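Local coordinates for conserved uncharacterized protein (predicted phosphoesterase COG0622) (Streptococcus pneumoniae, PDB 3CK2), which is of unknown function but probably hydrolyses phosphate esters, with a calcineurin-like phosphoesterase fold that binds two manganese ions, at residues Thr78-Asn91 with Trp100-Leu114. Sequence-based numbering, arbitrary orientation.
Sequences TKIIQTHGHLFDIN and WAQEEEAAICLYGHL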
loop_
_atom_site.group_PDB
_atom_site.type_symbol
_atom_site.label_atom_id
_atom_site.label_comp_id
_atom_site.label_asym_id
_atom_site.label_seq_id
_atom_site.Cartn_x
_atom_site.Cartn_y
_atom_site.Cartn_z
ATOM N N THR A 78 -6.422 -6.714 12.816
ATOM C CA THR A 78 -6.507 -5.835 11.658
ATOM C C THR A 78 -6.548 -6.595 10.332
ATOM O O THR A 78 -5.551 -7.174 9.922
ATOM C CB THR A 78 -5.301 -4.912 11.631
ATOM O OG1 THR A 78 -5.253 -4.198 12.863
ATOM C CG2 THR A 78 -5.368 -3.928 10.438
ATOM N N LYS A 79 -7.697 -6.569 9.658
ATOM C CA LYS A 79 -7.843 -7.158 8.323
ATOM C C LYS A 79 -7.541 -6.126 7.222
ATOM O O LYS A 79 -8.265 -5.122 7.047
ATOM C CB LYS A 79 -9.242 -7.707 8.135
ATOM C CG LYS A 79 -9.484 -8.350 6.774
ATOM C CD LYS A 79 -10.848 -9.051 6.756
ATOM C CE LYS A 79 -11.081 -9.802 5.469
ATOM N NZ LYS A 79 -12.307 -10.613 5.534
ATOM N N ILE A 80 -6.471 -6.407 6.484
ATOM C CA ILE A 80 -5.984 -5.582 5.433
ATOM C C ILE A 80 -6.332 -6.334 4.125
ATOM O O ILE A 80 -6.118 -7.546 4.012
ATOM C CB ILE A 80 -4.438 -5.380 5.595
ATOM C CG1 ILE A 80 -4.156 -4.730 6.970
ATOM C CG2 ILE A 80 -3.848 -4.585 4.417
ATOM C CD1 ILE A 80 -2.688 -4.687 7.433
ATOM N N ILE A 81 -6.917 -5.609 3.171
ATOM C CA ILE A 81 -7.127 -6.111 1.825
ATOM C C ILE A 81 -6.298 -5.217 0.900
ATOM O O ILE A 81 -5.989 -4.085 1.229
ATOM C CB ILE A 81 -8.643 -6.241 1.434
ATOM C CG1 ILE A 81 -9.318 -4.884 1.181
ATOM C CG2 ILE A 81 -9.426 -7.018 2.531
ATOM C CD1 ILE A 81 -10.793 -5.020 0.706
ATOM N N GLN A 82 -5.929 -5.772 -0.239
ATOM C CA GLN A 82 -4.897 -5.235 -1.085
ATOM C C GLN A 82 -5.154 -5.642 -2.525
ATOM O O GLN A 82 -5.361 -6.823 -2.831
ATOM C CB GLN A 82 -3.574 -5.827 -0.632
ATOM C CG GLN A 82 -2.368 -5.260 -1.264
ATOM C CD GLN A 82 -1.112 -6.012 -0.911
ATOM O OE1 GLN A 82 -1.155 -7.090 -0.283
ATOM N NE2 GLN A 82 0.022 -5.471 -1.342
ATOM N N THR A 83 -5.110 -4.664 -3.411
ATOM C CA THR A 83 -5.279 -4.908 -4.844
ATOM C C THR A 83 -4.582 -3.787 -5.576
ATOM O O THR A 83 -4.305 -2.750 -4.977
ATOM C CB THR A 83 -6.804 -5.031 -5.229
ATOM O OG1 THR A 83 -6.930 -5.636 -6.508
ATOM C CG2 THR A 83 -7.522 -3.691 -5.241
ATOM N N HIS A 84 -4.261 -3.977 -6.855
ATOM C CA HIS A 84 -3.700 -2.866 -7.637
ATOM C C HIS A 84 -4.728 -1.773 -7.882
ATOM O O HIS A 84 -4.500 -0.626 -7.549
ATOM C CB HIS A 84 -3.087 -3.350 -8.938
ATOM C CG HIS A 84 -2.277 -2.315 -9.659
ATOM N ND1 HIS A 84 -1.115 -1.785 -9.135
ATOM C CD2 HIS A 84 -2.434 -1.744 -10.883
ATOM C CE1 HIS A 84 -0.585 -0.941 -10.011
ATOM N NE2 HIS A 84 -1.363 -0.895 -11.078
ATOM N N GLY A 85 -5.867 -2.130 -8.443
ATOM C CA GLY A 85 -6.998 -1.182 -8.620
ATOM C C GLY A 85 -7.616 -1.201 -10.005
ATOM O O GLY A 85 -8.771 -0.890 -10.155
ATOM N N HIS A 86 -6.840 -1.612 -11.000
ATOM C CA HIS A 86 -7.283 -1.653 -12.387
ATOM C C HIS A 86 -8.460 -2.585 -12.639
ATOM O O HIS A 86 -9.301 -2.324 -13.532
ATOM C CB HIS A 86 -6.099 -2.012 -13.325
ATOM C CG HIS A 86 -5.527 -3.380 -13.119
ATOM N ND1 HIS A 86 -4.896 -3.746 -11.954
ATOM C CD2 HIS A 86 -5.412 -4.442 -13.956
ATOM C CE1 HIS A 86 -4.465 -4.993 -12.061
ATOM N NE2 HIS A 86 -4.747 -5.434 -13.271
ATOM N N LEU A 87 -8.529 -3.658 -11.854
ATOM C CA LEU A 87 -9.587 -4.615 -11.998
ATOM C C LEU A 87 -10.853 -4.117 -11.327
ATOM O O LEU A 87 -11.881 -4.764 -11.481
ATOM C CB LEU A 87 -9.196 -6.003 -11.434
ATOM C CG LEU A 87 -7.965 -6.655 -12.071
ATOM C CD1 LEU A 87 -7.517 -7.872 -11.260
ATOM C CD2 LEU A 87 -8.236 -7.002 -13.546
ATOM N N PHE A 88 -10.778 -2.988 -10.597
ATOM C CA PHE A 88 -11.954 -2.355 -9.968
ATOM C C PHE A 88 -12.355 -1.044 -10.684
ATOM O O PHE A 88 -13.251 -0.340 -10.257
ATOM C CB PHE A 88 -11.701 -2.120 -8.460
ATOM C CG PHE A 88 -11.659 -3.397 -7.661
ATOM C CD1 PHE A 88 -12.805 -3.898 -7.067
ATOM C CD2 PHE A 88 -10.486 -4.149 -7.573
ATOM C CE1 PHE A 88 -12.778 -5.099 -6.353
ATOM C CE2 PHE A 88 -10.467 -5.344 -6.877
ATOM C CZ PHE A 88 -11.619 -5.815 -6.264
ATOM N N ASP A 89 -11.672 -0.741 -11.786
ATOM C CA ASP A 89 -11.950 0.453 -12.575
ATOM C C ASP A 89 -11.924 1.697 -11.704
ATOM O O ASP A 89 -12.820 2.542 -11.789
ATOM C CB ASP A 89 -13.305 0.349 -13.294
ATOM C CG ASP A 89 -13.391 -0.843 -14.245
ATOM O OD1 ASP A 89 -12.449 -1.058 -15.026
ATOM O OD2 ASP A 89 -14.424 -1.556 -14.218
ATOM N N ILE A 90 -10.890 1.802 -10.879
ATOM C CA ILE A 90 -10.792 2.919 -9.928
ATOM C C ILE A 90 -10.582 4.288 -10.602
ATOM O O ILE A 90 -10.845 5.302 -9.986
ATOM C CB ILE A 90 -9.775 2.683 -8.763
ATOM C CG1 ILE A 90 -8.330 2.506 -9.260
ATOM C CG2 ILE A 90 -10.216 1.508 -7.949
ATOM C CD1 ILE A 90 -7.345 2.412 -8.124
ATOM N N ASN A 91 -10.167 4.307 -11.875
ATOM C CA ASN A 91 -10.098 5.567 -12.641
ATOM C C ASN A 91 -11.504 6.066 -12.996
ATOM O O ASN A 91 -11.718 7.230 -13.277
ATOM C CB ASN A 91 -9.251 5.386 -13.911
ATOM C CG ASN A 91 -7.757 5.606 -13.658
ATOM O OD1 ASN A 91 -7.339 6.729 -13.369
ATOM N ND2 ASN A 91 -6.951 4.540 -13.767
ATOM N N TRP A 100 -16.271 -4.089 -2.374
ATOM C CA TRP A 100 -15.424 -5.226 -2.029
ATOM C C TRP A 100 -14.924 -5.074 -0.618
ATOM O O TRP A 100 -14.936 -6.032 0.124
ATOM C CB TRP A 100 -14.240 -5.339 -3.015
ATOM C CG TRP A 100 -13.210 -6.376 -2.651
ATOM C CD1 TRP A 100 -13.456 -7.682 -2.334
ATOM C CD2 TRP A 100 -11.780 -6.215 -2.587
ATOM N NE1 TRP A 100 -12.280 -8.339 -2.062
ATOM C CE2 TRP A 100 -11.234 -7.466 -2.213
ATOM C CE3 TRP A 100 -10.910 -5.138 -2.791
ATOM C CZ2 TRP A 100 -9.855 -7.672 -2.050
ATOM C CZ3 TRP A 100 -9.540 -5.346 -2.629
ATOM C CH2 TRP A 100 -9.029 -6.605 -2.272
ATOM N N ALA A 101 -14.481 -3.870 -0.252
ATOM C CA ALA A 101 -13.933 -3.601 1.079
ATOM C C ALA A 101 -14.986 -3.789 2.169
ATOM O O ALA A 101 -14.676 -4.182 3.302
ATOM C CB ALA A 101 -13.325 -2.176 1.150
ATOM N N GLN A 102 -16.235 -3.510 1.818
ATOM C CA GLN A 102 -17.326 -3.629 2.758
ATOM C C GLN A 102 -17.718 -5.100 2.900
ATOM O O GLN A 102 -17.943 -5.573 4.017
ATOM C CB GLN A 102 -18.517 -2.797 2.295
ATOM C CG GLN A 102 -18.199 -1.362 1.982
ATOM C CD GLN A 102 -18.689 -0.426 3.023
ATOM O OE1 GLN A 102 -19.904 -0.255 3.177
ATOM N NE2 GLN A 102 -17.756 0.213 3.756
ATOM N N GLU A 103 -17.767 -5.835 1.785
ATOM C CA GLU A 103 -18.056 -7.271 1.865
ATOM C C GLU A 103 -16.972 -8.042 2.652
ATOM O O GLU A 103 -17.278 -9.000 3.358
ATOM C CB GLU A 103 -18.375 -7.884 0.479
ATOM C CG GLU A 103 -17.198 -8.400 -0.366
ATOM C CD GLU A 103 -17.641 -9.025 -1.726
ATOM O OE1 GLU A 103 -18.687 -9.744 -1.732
ATOM O OE2 GLU A 103 -16.940 -8.798 -2.767
ATOM N N GLU A 104 -15.726 -7.580 2.561
ATOM C CA GLU A 104 -14.615 -8.138 3.324
ATOM C C GLU A 104 -14.580 -7.671 4.770
ATOM O O GLU A 104 -13.870 -8.254 5.574
ATOM C CB GLU A 104 -13.276 -7.726 2.690
ATOM C CG GLU A 104 -12.984 -8.311 1.334
ATOM C CD GLU A 104 -12.787 -9.816 1.356
ATOM O OE1 GLU A 104 -12.521 -10.415 2.422
ATOM O OE2 GLU A 104 -12.901 -10.414 0.280
ATOM N N GLU A 105 -15.306 -6.603 5.090
ATOM C CA GLU A 105 -15.190 -5.918 6.374
ATOM C C GLU A 105 -13.717 -5.663 6.753
ATOM O O GLU A 105 -13.262 -6.029 7.836
ATOM C CB GLU A 105 -15.942 -6.700 7.457
ATOM C CG GLU A 105 -17.450 -6.368 7.494
ATOM C CD GLU A 105 -18.324 -7.581 7.715
ATOM O OE1 GLU A 105 -18.145 -8.265 8.748
ATOM O OE2 GLU A 105 -19.200 -7.848 6.851
ATOM N N ALA A 106 -12.989 -5.021 5.838
ATOM C CA ALA A 106 -11.567 -4.721 6.025
ATOM C C ALA A 106 -11.375 -3.558 7.025
ATOM O O ALA A 106 -12.215 -2.665 7.100
ATOM C CB ALA A 106 -10.918 -4.388 4.661
ATOM N N ALA A 107 -10.288 -3.573 7.792
ATOM C CA ALA A 107 -9.859 -2.374 8.518
ATOM C C ALA A 107 -9.217 -1.372 7.523
ATOM O O ALA A 107 -9.405 -0.142 7.616
ATOM C CB ALA A 107 -8.865 -2.739 9.657
ATOM N N ILE A 108 -8.456 -1.929 6.579
ATOM C CA ILE A 108 -7.628 -1.169 5.659
ATOM C C ILE A 108 -7.711 -1.795 4.264
ATOM O O ILE A 108 -7.693 -3.011 4.116
ATOM C CB ILE A 108 -6.135 -1.122 6.104
ATOM C CG1 ILE A 108 -6.003 -0.524 7.524
ATOM C CG2 ILE A 108 -5.269 -0.329 5.034
ATOM C CD1 ILE A 108 -4.579 -0.613 8.130
ATOM N N CYS A 109 -7.831 -0.940 3.262
ATOM C CA CYS A 109 -7.868 -1.324 1.858
ATOM C C CYS A 109 -6.716 -0.614 1.122
ATOM O O CYS A 109 -6.660 0.591 1.043
ATOM C CB CYS A 109 -9.217 -0.945 1.263
ATOM S SG CYS A 109 -9.379 -1.324 -0.514
ATOM N N LEU A 110 -5.776 -1.400 0.632
ATOM C CA LEU A 110 -4.560 -0.909 0.020
ATOM C C LEU A 110 -4.686 -1.061 -1.479
ATOM O O LEU A 110 -5.074 -2.110 -1.954
ATOM C CB LEU A 110 -3.363 -1.736 0.503
ATOM C CG LEU A 110 -3.019 -1.654 1.990
ATOM C CD1 LEU A 110 -1.806 -2.579 2.295
ATOM C CD2 LEU A 110 -2.746 -0.179 2.425
ATOM N N TYR A 111 -4.359 0.002 -2.210
ATOM C CA TYR A 111 -4.424 -0.000 -3.675
ATOM C C TYR A 111 -3.222 0.814 -4.292
ATOM O O TYR A 111 -2.480 1.498 -3.578
ATOM C CB TYR A 111 -5.842 0.449 -4.164
ATOM C CG TYR A 111 -6.169 1.898 -3.975
ATOM C CD1 TYR A 111 -6.082 2.787 -5.029
ATOM C CD2 TYR A 111 -6.590 2.390 -2.752
ATOM C CE1 TYR A 111 -6.365 4.148 -4.862
ATOM C CE2 TYR A 111 -6.860 3.776 -2.571
ATOM C CZ TYR A 111 -6.742 4.637 -3.634
ATOM O OH TYR A 111 -7.021 5.990 -3.485
ATOM N N GLY A 112 -3.012 0.643 -5.604
ATOM C CA GLY A 112 -2.015 1.367 -6.355
ATOM C C GLY A 112 -2.651 1.968 -7.611
ATOM O O GLY A 112 -3.691 2.621 -7.541
ATOM N N HIS A 113 -1.973 1.790 -8.744
ATOM C CA HIS A 113 -2.480 2.066 -10.083
ATOM C C HIS A 113 -2.456 3.557 -10.451
ATOM O O HIS A 113 -1.964 3.899 -11.540
ATOM C CB HIS A 113 -3.850 1.408 -10.313
ATOM C CG HIS A 113 -4.308 1.432 -11.741
ATOM N ND1 HIS A 113 -3.544 0.954 -12.781
ATOM C CD2 HIS A 113 -5.457 1.881 -12.298
ATOM C CE1 HIS A 113 -4.193 1.123 -13.922
ATOM N NE2 HIS A 113 -5.356 1.686 -13.653
ATOM N N LEU A 114 -2.950 4.426 -9.555
ATOM C CA LEU A 114 -3.094 5.890 -9.827
ATOM C C LEU A 114 -1.807 6.736 -9.737
ATOM O O LEU A 114 -1.731 7.814 -10.323
ATOM C CB LEU A 114 -4.165 6.482 -8.929
ATOM C CG LEU A 114 -5.553 5.786 -9.013
ATOM C CD1 LEU A 114 -6.489 6.455 -8.048
ATOM C CD2 LEU A 114 -6.187 5.768 -10.438
HETATM O O HOH W 1 -3.897 4.681 -13.681
#
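His84 NE2 and His113 ND1 bind the same manganese ion and come within 3.3 Å without bonding, just beyond the C-terminal ends of parallel strands 78-83 and 108-110 in a beta-alpha-beta unit connected through helix 95-103. Histidine suits both places, since one ring nitrogen takes the metal while the other can be held elsewhere; His84 ND1 is hydrogen-bonded to Asn39 O. Asp41 and Asn60 complete this ion's protein ligands, and Asp41 also binds the second manganese, as in the two-metal centres of calcineurin-like phosphoesterases. The two histidine rings meet obliquely, their planes at 65°, and His113 CB lies over the His84 face. His86 sets its CB over the centre of the His113 ring, while a water lies over the opposite face and bridges Asn91 ND2 to His113 O.

Next to the metal ligands, Gly112 N bonds to His84 O, tying the two metal-bearing loops together. Gly85 has a positive phi that suits glycine, and its CA lies close to Ile90 CD1. The parallel strands continue the grip: Leu110 O accepts from Thr83 N, Ile81 O from Leu110 N, and Ile108 O from Ile81 N.

On the helix side of the sheet, Ile81 puts CG1 between its backbone N and carbonyl carbon (chi1 73°), and the extended chi2 carries CD1 over the six-membered ring of Trp100 as a CH-pi contact, 3.5 Å from the centroid. The Phe88 ring runs nearly parallel to the indole, planes at 24°, but slid aside with little overlap, CZ coming 3.6 Å from Trp100 CE3. Where the helix ends in a Schellman motif at Glu105, the extended Lys79 reaches across Glu104: its NZ meets OE1 in a salt bridge at 3.1 Å and donates to a lone pair of Glu104 O at 2.8 Å.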